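PDB 2I2X: methanol--corrinoid protein co-methyltransferase from Methanosarcina barkeri, which transfers the methyl group of methanol to the cob(I)amide carried by its corrinoid partner MtaC, a zinc-dependent step of methanogenesis. Local coordinates for residues S8-N13 with V21-V26; N273-A278 with Y376-S381; M17-S22 with A338-A343; R392-A397 with L432-D437. All coordinates share one frame; numbering follows the deposited sequence.

Interaction 1 (S8-N13 with V21-V26)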
# COMPACT_ATOMS: atom_id res chain seq x y z
N SER A 8 6.71 32.67 23.10
CA SER A 8 6.07 33.36 21.98
C SER A 8 5.96 32.41 20.80
O SER A 8 6.56 31.34 20.84
CB SER A 8 6.80 34.66 21.63
OG SER A 8 8.17 34.41 21.46
N MET A 9 5.16 32.79 19.80
CA MET A 9 4.92 32.01 18.59
C MET A 9 5.85 32.46 17.45
O MET A 9 5.99 33.65 17.20
CB MET A 9 3.47 32.23 18.09
CG MET A 9 2.33 32.03 19.08
SD MET A 9 2.16 30.32 19.49
CE MET A 9 1.60 29.57 17.95
N ALA A 10 6.47 31.52 16.76
CA ALA A 10 7.28 31.78 15.57
C ALA A 10 6.51 32.45 14.45
O ALA A 10 7.07 33.24 13.70
CB ALA A 10 7.86 30.49 15.05
N TYR A 11 5.24 32.14 14.33
CA TYR A 11 4.41 32.68 13.29
C TYR A 11 3.45 33.70 13.90
O TYR A 11 2.93 33.48 14.99
CB TYR A 11 3.57 31.55 12.66
CG TYR A 11 4.33 30.58 11.80
CD1 TYR A 11 4.55 30.84 10.44
CD2 TYR A 11 4.81 29.39 12.33
CE1 TYR A 11 5.28 29.93 9.64
CE2 TYR A 11 5.54 28.48 11.54
CZ TYR A 11 5.75 28.75 10.21
OH TYR A 11 6.47 27.83 9.46
N ALA A 12 3.17 34.78 13.18
CA ALA A 12 2.28 35.83 13.70
C ALA A 12 0.82 35.41 13.75
O ALA A 12 0.08 35.91 14.58
CB ALA A 12 2.42 37.11 12.87
N ASN A 13 0.41 34.50 12.86
CA ASN A 13 -0.96 33.96 12.83
C ASN A 13 -0.97 32.65 12.02
O ASN A 13 -0.00 32.37 11.30
CB ASN A 13 -1.93 34.99 12.23
CG ASN A 13 -1.57 35.37 10.79
OD1 ASN A 13 -1.58 34.53 9.89
ND2 ASN A 13 -1.26 36.65 10.56
N VAL A 21 7.34 24.60 3.76
CA VAL A 21 8.15 25.67 4.29
C VAL A 21 8.06 25.85 5.79
O VAL A 21 7.00 25.80 6.41
CB VAL A 21 8.08 27.05 3.44
CG1 VAL A 21 7.10 26.99 2.30
CG2 VAL A 21 7.89 28.28 4.32
N SER A 22 9.22 26.03 6.37
CA SER A 22 9.22 26.45 7.74
C SER A 22 10.16 27.64 7.90
O SER A 22 11.05 27.86 7.07
CB SER A 22 9.53 25.30 8.68
OG SER A 22 10.57 24.51 8.15
N LYS A 23 9.89 28.42 8.95
CA LYS A 23 10.68 29.60 9.24
C LYS A 23 12.17 29.28 9.41
O LYS A 23 13.01 30.04 8.97
CB LYS A 23 10.14 30.30 10.48
CG LYS A 23 10.81 31.64 10.77
CD LYS A 23 10.24 32.34 12.01
CE LYS A 23 10.59 33.82 11.98
NZ LYS A 23 10.64 34.38 13.33
N TYR A 24 12.47 28.15 10.04
CA TYR A 24 13.86 27.76 10.31
C TYR A 24 14.26 26.46 9.61
O TYR A 24 14.27 25.40 10.23
CB TYR A 24 14.08 27.60 11.81
CG TYR A 24 13.73 28.86 12.57
CD1 TYR A 24 14.58 29.97 12.52
CD2 TYR A 24 12.56 28.93 13.34
CE1 TYR A 24 14.27 31.12 13.22
CE2 TYR A 24 12.24 30.08 14.05
CZ TYR A 24 13.10 31.17 13.98
OH TYR A 24 12.82 32.33 14.63
N PRO A 25 14.60 26.54 8.31
CA PRO A 25 14.86 25.29 7.59
C PRO A 25 16.02 24.46 8.17
O PRO A 25 16.81 24.98 8.95
CB PRO A 25 15.11 25.77 6.15
CG PRO A 25 14.38 27.17 6.08
CD PRO A 25 14.71 27.73 7.42
N VAL A 26 16.08 23.17 7.83
CA VAL A 26 17.16 22.27 8.28
C VAL A 26 17.92 21.72 7.05
O VAL A 26 17.33 21.15 6.14
CB VAL A 26 16.60 21.09 9.13
CG1 VAL A 26 17.69 20.08 9.50
CG2 VAL A 26 15.91 21.59 10.37
O HOH W 1 5.03 27.48 7.07

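Interaction 2 (N273-A278 with Y376-S381)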
# COMPACT_ATOMS: atom_id res chain seq x y z
N ASN A 273 2.68 17.50 16.04
CA ASN A 273 3.70 18.34 15.39
C ASN A 273 3.13 19.61 14.76
O ASN A 273 3.84 20.63 14.62
CB ASN A 273 4.51 17.58 14.35
CG ASN A 273 5.46 16.56 14.96
OD1 ASN A 273 5.71 16.56 16.18
ND2 ASN A 273 5.96 15.64 14.13
N ILE A 274 1.85 19.57 14.39
CA ILE A 274 1.26 20.78 13.81
C ILE A 274 1.27 21.92 14.88
O ILE A 274 1.64 23.08 14.59
CB ILE A 274 -0.13 20.53 13.17
CG1 ILE A 274 -0.74 21.82 12.62
CG2 ILE A 274 -1.11 19.87 14.19
CD1 ILE A 274 -0.01 22.44 11.49
N ILE A 275 0.86 21.59 16.10
CA ILE A 275 0.96 22.56 17.19
C ILE A 275 2.42 22.98 17.38
O ILE A 275 2.70 24.14 17.51
CB ILE A 275 0.37 22.01 18.48
CG1 ILE A 275 -1.11 21.70 18.28
CG2 ILE A 275 0.51 23.00 19.60
CD1 ILE A 275 -1.66 20.68 19.22
N VAL A 276 3.35 22.03 17.34
CA VAL A 276 4.76 22.29 17.61
C VAL A 276 5.40 23.22 16.58
O VAL A 276 6.20 24.11 16.93
CB VAL A 276 5.57 20.96 17.75
CG1 VAL A 276 7.06 21.22 17.86
CG2 VAL A 276 5.10 20.16 18.97
N LYS A 277 5.00 23.03 15.32
CA LYS A 277 5.44 23.86 14.21
C LYS A 277 4.98 25.28 14.40
O LYS A 277 5.77 26.20 14.23
CB LYS A 277 4.93 23.33 12.86
CG LYS A 277 5.46 24.14 11.68
CD LYS A 277 5.28 23.45 10.36
CE LYS A 277 5.89 24.24 9.18
NZ LYS A 277 5.70 23.45 7.94
N ALA A 278 3.70 25.46 14.73
CA ALA A 278 3.16 26.80 15.03
C ALA A 278 3.96 27.54 16.12
O ALA A 278 4.20 28.74 16.00
CB ALA A 278 1.68 26.72 15.42
N TYR A 376 -2.89 26.27 15.99
CA TYR A 376 -2.22 27.53 16.29
C TYR A 376 -2.75 28.08 17.61
O TYR A 376 -2.00 28.53 18.47
CB TYR A 376 -2.43 28.54 15.15
CG TYR A 376 -1.69 29.84 15.35
CD1 TYR A 376 -2.29 30.93 16.03
CD2 TYR A 376 -0.38 29.99 14.88
CE1 TYR A 376 -1.57 32.14 16.24
CE2 TYR A 376 0.34 31.17 15.06
CZ TYR A 376 -0.24 32.24 15.74
OH TYR A 376 0.53 33.38 15.90
N ARG A 377 -4.07 28.05 17.76
CA ARG A 377 -4.74 28.54 18.96
C ARG A 377 -4.25 27.75 20.19
O ARG A 377 -3.93 28.35 21.23
CB ARG A 377 -6.26 28.46 18.77
CG ARG A 377 -7.09 28.87 19.95
CD ARG A 377 -8.59 28.76 19.66
NE ARG A 377 -9.41 28.80 20.88
CZ ARG A 377 -10.75 28.80 20.90
NH1 ARG A 377 -11.45 28.75 19.77
NH2 ARG A 377 -11.40 28.83 22.06
N VAL A 378 -4.16 26.42 20.07
CA VAL A 378 -3.64 25.60 21.15
C VAL A 378 -2.20 25.98 21.40
O VAL A 378 -1.80 26.11 22.53
CB VAL A 378 -3.77 24.10 20.87
CG1 VAL A 378 -2.98 23.28 21.90
CG2 VAL A 378 -5.24 23.69 20.85
N GLY A 379 -1.45 26.21 20.33
CA GLY A 379 -0.13 26.85 20.40
C GLY A 379 -0.08 28.09 21.31
O GLY A 379 0.83 28.20 22.15
N GLN A 380 -1.04 29.02 21.14
CA GLN A 380 -1.06 30.29 21.89
C GLN A 380 -1.31 30.05 23.39
O GLN A 380 -0.80 30.79 24.26
CB GLN A 380 -2.13 31.26 21.36
CG GLN A 380 -1.79 31.95 20.06
CD GLN A 380 -3.00 32.64 19.42
OE1 GLN A 380 -4.08 32.06 19.30
NE2 GLN A 380 -2.80 33.88 18.99
N SER A 381 -2.08 29.01 23.69
CA SER A 381 -2.48 28.74 25.05
C SER A 381 -1.29 28.14 25.79
O SER A 381 -1.18 28.28 27.02
CB SER A 381 -3.70 27.81 25.09
OG SER A 381 -3.32 26.47 24.88

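Interaction 3 (M17-S22 with A338-A343)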
# COMPACT_ATOMS: atom_id res chain seq x y z
N MET A 17 1.26 29.80 8.07
CA MET A 17 1.70 28.42 7.98
C MET A 17 1.31 27.75 6.64
O MET A 17 0.20 27.95 6.09
CB MET A 17 1.16 27.63 9.15
CG MET A 17 1.65 28.15 10.53
SD MET A 17 0.91 27.22 11.88
CE MET A 17 2.01 25.84 11.84
N THR A 18 2.24 26.96 6.12
CA THR A 18 2.01 26.24 4.91
C THR A 18 2.88 24.98 4.91
O THR A 18 3.73 24.79 5.81
CB THR A 18 2.26 27.14 3.65
OG1 THR A 18 1.52 26.61 2.55
CG2 THR A 18 3.74 27.23 3.27
N PHE A 19 2.65 24.12 3.91
CA PHE A 19 3.46 22.91 3.79
C PHE A 19 4.78 23.15 3.03
O PHE A 19 4.87 24.09 2.22
CB PHE A 19 2.63 21.77 3.22
CG PHE A 19 1.89 22.11 1.92
CD1 PHE A 19 0.50 22.05 1.87
CD2 PHE A 19 2.59 22.41 0.76
CE1 PHE A 19 -0.19 22.31 0.67
CE2 PHE A 19 1.92 22.69 -0.42
CZ PHE A 19 0.52 22.64 -0.48
N GLY A 20 5.81 22.35 3.32
CA GLY A 20 7.11 22.46 2.66
C GLY A 20 7.93 23.70 2.98
O GLY A 20 9.09 23.87 2.51
N VAL A 21 7.34 24.60 3.76
CA VAL A 21 8.15 25.67 4.29
C VAL A 21 8.06 25.85 5.79
O VAL A 21 7.00 25.80 6.41
CB VAL A 21 8.08 27.05 3.44
CG1 VAL A 21 7.10 26.99 2.30
CG2 VAL A 21 7.89 28.28 4.32
N SER A 22 9.22 26.03 6.37
CA SER A 22 9.22 26.45 7.74
C SER A 22 10.16 27.64 7.90
O SER A 22 11.05 27.86 7.07
CB SER A 22 9.53 25.30 8.68
OG SER A 22 10.57 24.51 8.15
N ALA A 338 4.77 15.54 -4.81
CA ALA A 338 4.86 16.26 -6.08
C ALA A 338 3.67 17.24 -6.28
O ALA A 338 3.85 18.35 -6.80
CB ALA A 338 5.03 15.28 -7.27
N LEU A 339 2.50 16.84 -5.81
CA LEU A 339 1.29 17.66 -5.85
C LEU A 339 1.50 18.90 -5.01
O LEU A 339 1.25 20.05 -5.44
CB LEU A 339 0.08 16.86 -5.32
CG LEU A 339 -1.26 17.59 -5.40
CD1 LEU A 339 -1.66 17.84 -6.88
CD2 LEU A 339 -2.38 16.85 -4.61
N MET A 340 1.99 18.67 -3.80
CA MET A 340 2.22 19.77 -2.90
C MET A 340 3.26 20.68 -3.53
O MET A 340 3.04 21.89 -3.56
CB MET A 340 2.63 19.27 -1.50
CG MET A 340 1.42 18.83 -0.64
SD MET A 340 1.93 18.30 1.02
CE MET A 340 2.68 16.69 0.71
N ASN A 341 4.35 20.14 -4.08
CA ASN A 341 5.42 21.00 -4.56
C ASN A 341 5.00 21.82 -5.75
O ASN A 341 5.50 22.92 -5.91
CB ASN A 341 6.71 20.23 -4.83
CG ASN A 341 7.28 19.57 -3.57
OD1 ASN A 341 6.92 19.93 -2.42
ND2 ASN A 341 8.20 18.61 -3.78
N THR A 342 4.09 21.29 -6.57
CA THR A 342 3.51 22.02 -7.72
C THR A 342 2.66 23.22 -7.25
O THR A 342 2.61 24.27 -7.91
CB THR A 342 2.61 21.06 -8.58
OG1 THR A 342 3.39 19.97 -9.07
CG2 THR A 342 1.97 21.76 -9.78
N ALA A 343 1.93 23.02 -6.15
CA ALA A 343 1.16 24.06 -5.48
C ALA A 343 2.09 25.19 -5.06
O ALA A 343 1.81 26.38 -5.30
CB ALA A 343 0.41 23.49 -4.28

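Interaction 4 (R392-A397 with L432-D437)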
# COMPACT_ATOMS: atom_id res chain seq x y z
N ARG A 392 1.25 25.10 31.36
CA ARG A 392 1.12 25.19 29.89
C ARG A 392 0.35 24.00 29.31
O ARG A 392 -0.47 24.16 28.41
CB ARG A 392 2.48 25.40 29.18
CG ARG A 392 3.38 24.20 29.07
CD ARG A 392 4.83 24.66 28.72
NE ARG A 392 5.66 23.54 28.30
CZ ARG A 392 6.81 23.65 27.63
NH1 ARG A 392 7.33 24.83 27.32
NH2 ARG A 392 7.45 22.56 27.27
N ALA A 393 0.61 22.82 29.86
CA ALA A 393 -0.09 21.61 29.46
C ALA A 393 -1.57 21.65 29.84
O ALA A 393 -2.46 21.25 29.04
CB ALA A 393 0.60 20.38 30.05
N LYS A 394 -1.85 22.12 31.05
CA LYS A 394 -3.25 22.27 31.45
C LYS A 394 -3.96 23.26 30.53
O LYS A 394 -5.11 23.01 30.14
CB LYS A 394 -3.36 22.67 32.91
CG LYS A 394 -4.77 22.75 33.47
CD LYS A 394 -4.76 22.60 35.01
CE LYS A 394 -4.32 23.91 35.77
NZ LYS A 394 -5.20 25.11 35.48
N ASN A 395 -3.30 24.37 30.16
CA ASN A 395 -3.90 25.37 29.29
C ASN A 395 -4.32 24.71 27.96
O ASN A 395 -5.43 24.94 27.46
CB ASN A 395 -2.94 26.54 29.01
CG ASN A 395 -2.65 27.42 30.27
OD1 ASN A 395 -3.32 27.31 31.31
ND2 ASN A 395 -1.65 28.29 30.16
N ALA A 396 -3.46 23.86 27.42
CA ALA A 396 -3.67 23.25 26.13
C ALA A 396 -4.88 22.34 26.21
O ALA A 396 -5.76 22.38 25.34
CB ALA A 396 -2.41 22.48 25.67
N ALA A 397 -4.93 21.54 27.26
CA ALA A 397 -6.04 20.63 27.49
C ALA A 397 -7.37 21.37 27.59
O ALA A 397 -8.38 20.92 27.04
CB ALA A 397 -5.77 19.83 28.79
N LEU A 432 -8.65 21.44 38.88
CA LEU A 432 -7.26 21.31 39.30
C LEU A 432 -6.70 22.64 39.77
O LEU A 432 -7.19 23.69 39.38
CB LEU A 432 -6.40 20.74 38.17
CG LEU A 432 -6.73 19.29 37.77
CD1 LEU A 432 -6.07 18.89 36.40
CD2 LEU A 432 -6.43 18.29 38.91
N PRO A 433 -5.67 22.61 40.64
CA PRO A 433 -5.05 23.86 41.10
C PRO A 433 -4.11 24.47 40.06
O PRO A 433 -3.50 23.73 39.27
CB PRO A 433 -4.22 23.41 42.29
CG PRO A 433 -3.82 21.99 41.92
CD PRO A 433 -5.03 21.42 41.22
N ASP A 434 -3.95 25.79 40.07
CA ASP A 434 -2.98 26.39 39.14
C ASP A 434 -1.54 26.14 39.50
O ASP A 434 -0.69 26.13 38.62
CB ASP A 434 -3.22 27.89 38.93
CG ASP A 434 -4.05 28.17 37.67
OD1 ASP A 434 -4.62 27.23 37.08
OD2 ASP A 434 -4.14 29.36 37.28
N ASP A 435 -1.28 25.92 40.79
CA ASP A 435 0.08 25.70 41.31
C ASP A 435 0.63 24.31 40.99
O ASP A 435 0.09 23.29 41.45
CB ASP A 435 0.08 25.92 42.83
CG ASP A 435 1.40 25.55 43.47
OD1 ASP A 435 2.35 26.38 43.38
OD2 ASP A 435 1.51 24.43 44.05
N MET A 436 1.75 24.29 40.26
CA MET A 436 2.38 23.04 39.85
C MET A 436 2.75 22.10 41.00
O MET A 436 2.36 20.94 40.98
CB MET A 436 3.60 23.31 38.95
CG MET A 436 4.29 22.04 38.43
SD MET A 436 5.63 22.35 37.25
CE MET A 436 6.66 20.90 37.37
N ASP A 437 3.54 22.58 41.97
CA ASP A 437 3.98 21.73 43.13
C ASP A 437 2.83 20.98 43.80
O ASP A 437 2.93 19.78 44.01
CB ASP A 437 4.76 22.54 44.17
CG ASP A 437 5.99 23.20 43.59
OD1 ASP A 437 6.56 22.65 42.61
OD2 ASP A 437 6.39 24.28 44.09
O HOH W 2 -7.73 24.25 36.41

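Interaction 1 (S8-N13 with V21-V26)
The contact belongs to the N-terminal extension of this TIM-barrel subunit, where Tyr11 and Ala10 of an irregular run lie against the corner at Lys23, between strand 21-22 and strand 25-28. Tyr11 is the buried half of the contact. Its CG stands anti to the carbonyl carbon (chi1 -72°), which sends the ring across to the strand and brings OH within 3.5 Å of Ser22 CA. The peptide N of Lys23 lies obliquely to the ring, 3.5 Å from Tyr11 OH, a van der Waals approach. The polar link is made by one water instead: it lies 2.8 Å from Tyr11 OH and donates to Val21 O at 2.7 Å, so the phenol end and the strand carbonyl are joined through a single bridging molecule. On the more exposed side the Lys23 chain runs out extended from CB alongside Ala10, with Lys23 CD 3.7 Å from Ala10 O and 4.3 Å from Ala10 CB, and its methylenes partly cover that alanine. At the end of this extended chain Lys23 NZ donates to Tyr24 OH at 3.3 Å, while Lys23 CG rests over one face of the Tyr24 ring, offset toward the rim. Helix 273-280 borders both segments: Lys277 touches both Tyr11 and Ser22 and donates from NZ to Val21 O, the carbonyl that also receives the water. Backbone bonds from Ala10 to Ile279 and from Tyr24 to Gly281 fasten the two segments to the end of that helix, and strand 25-28 goes on to pair antiparallel with strand 32-33.

Interaction 2 (N273-A278 with Y376-S381)
Ile275 meets Val378 and Gly379, and Ala278 meets Tyr376, where helix 273-280 of the TIM barrel packs on helix 372-383, one of the helices that follow the last barrel strand. The segment axes come within 8.2 Å and cross at -63°, a close approach with small residues at the interface: Gly379, having no side chain, lets its CA come within 5.5 Å of Ile275 CA. Ile275 divides its work between two branches. With CG1 anti to the carbonyl carbon, CG2 falls anti to the backbone N and presses on the bare glycine backbone, 3.8 Å from Gly379 N; the longer arm carries CD1 on to Val378 CG1 at 4.0 Å. The two side chains pass at an oblique angle. One turn further along helix 273-280, the methyl of Ala278 sits 3.9 Å from Tyr376 CD2, oblique to the ring. The CB of Tyr376 itself points away from helix 273-280; CG anti to the backbone N (chi1 -177°) swings the ring so that its CD2 side returns to Ala278. The phenol OH carries on beyond this helix pair and hydrogen-bonds to Tyr11 O of the N-terminal extension. All five touching residues are buried and the side-chain contacts are apolar, Ile275 resting also on Ala251 of helix 240-259 and Val378 on Ile403 of helix 389-409. Within helix 372-383 the hydroxyl of Ser381 is turned back onto the main chain: Ser381 OG donates to Val378 O at 2.8 Å, lying in the plane of that carbonyl and using one of its lone pairs.

Interaction 3 (M17-S22 with A338-A343)
Phe19 holds its CG between the backbone N and the carbonyl carbon (chi1 52°), which aims the ring at helix 325-345; in Met340, CG beside its own backbone N (chi1 -81°) and an extended chi2 put CG and SD over that ring, and the bend at chi3 turns the terminal methyl off it. The result is a Met-aromatic contact reinforced by a CH-pi one, joining the N-terminal extension to a long helix that follows the barrel strands. Met340 CG stands almost exactly above the ring centre, 3.8 Å from the Phe19 centroid and 7° off the normal. The sulfur follows on the same face, Met340 SD being 4.1 Å from that centroid, and it leans toward Phe19 CG, while Met340 CB covers the CE2 side. CB, CG and SD together span one face. Ala343, a turn later, approaches in the ring plane and closes the edge at CZ. Phe19 also touches Leu352 and Met356 of helix 349-361, and Leu339, next to Met340, packs on Met356 of the second copy of this protein, so the same helix also faces that subunit. Beside Met340 CB, the backbone carbonyl Met340 O comes 3.4 Å from Phe19 CE2.

Interaction 4 (R392-A397 with L432-D437)
Lys394 and Asp434 form a salt bridge at the outer end of a contact whose inner end is hydrocarbon. Inside, the lysine leaves helix 389-409 with CG anti to the backbone N and slides past Leu432 in the opposite direction, Lys394 CD lying 4.0 Å from Leu432 CB. Leu185 of helix 181-210 touches both of these side chains, so the aliphatic stem is enclosed although it ends in a charge. Two successive bends, chi3 78° and chi4 59°, then fold the tip back over the loop: Lys394 CE passes 3.6 Å from Pro433 O, a carbonyl that Tyr390 OH hydrogen-bonds. This loop is the short connection between helix 416-430 and helix 436-450, so the lysine holds the link between these two C-terminal helices against helix 389-409. Toward solvent the packing gives way to polar links. Lys394 NZ donates to Asp434 OD1 at 2.7 Å, meeting that oxygen close to the line of its C-O bond, with the two side chains crossing at about a right angle. A second bond from Lys394 NZ goes to a water at 2.8 Å, and the water in turn donates to Leu432 O at 3.1 Å. Asp434 is exposed, so solvent probably weakens this charge pair. Asp435 points its CB away from helix 389-409 and caps the next helix, its OD2 accepting from Lys438 N.

Overall arrangement
From the N terminus, interaction 1 closes a short loop within the extension. Interaction 3 begins within that loop, shares Val21 and Ser22 with it, and reaches across the barrel sequence to helix 325-345. Interaction 2 crosses it, its segments alternating with those of 17-22 and 338-343, and joins helix 273-280 to helix 372-383. The three touch: Tyr11 rests on Met17, and Lys277 NZ reaches Thr18 O. Interaction 4 follows in series and closes the loop that contains helix 416-430; it meets interaction 2 where Asn395 ND2 probably hydrogen-bonds to Ser381 O, but its centre lies about 35 Å from that of interaction 3. Together they tie the N-terminal extension, barrel helices and C-terminal helices into one body.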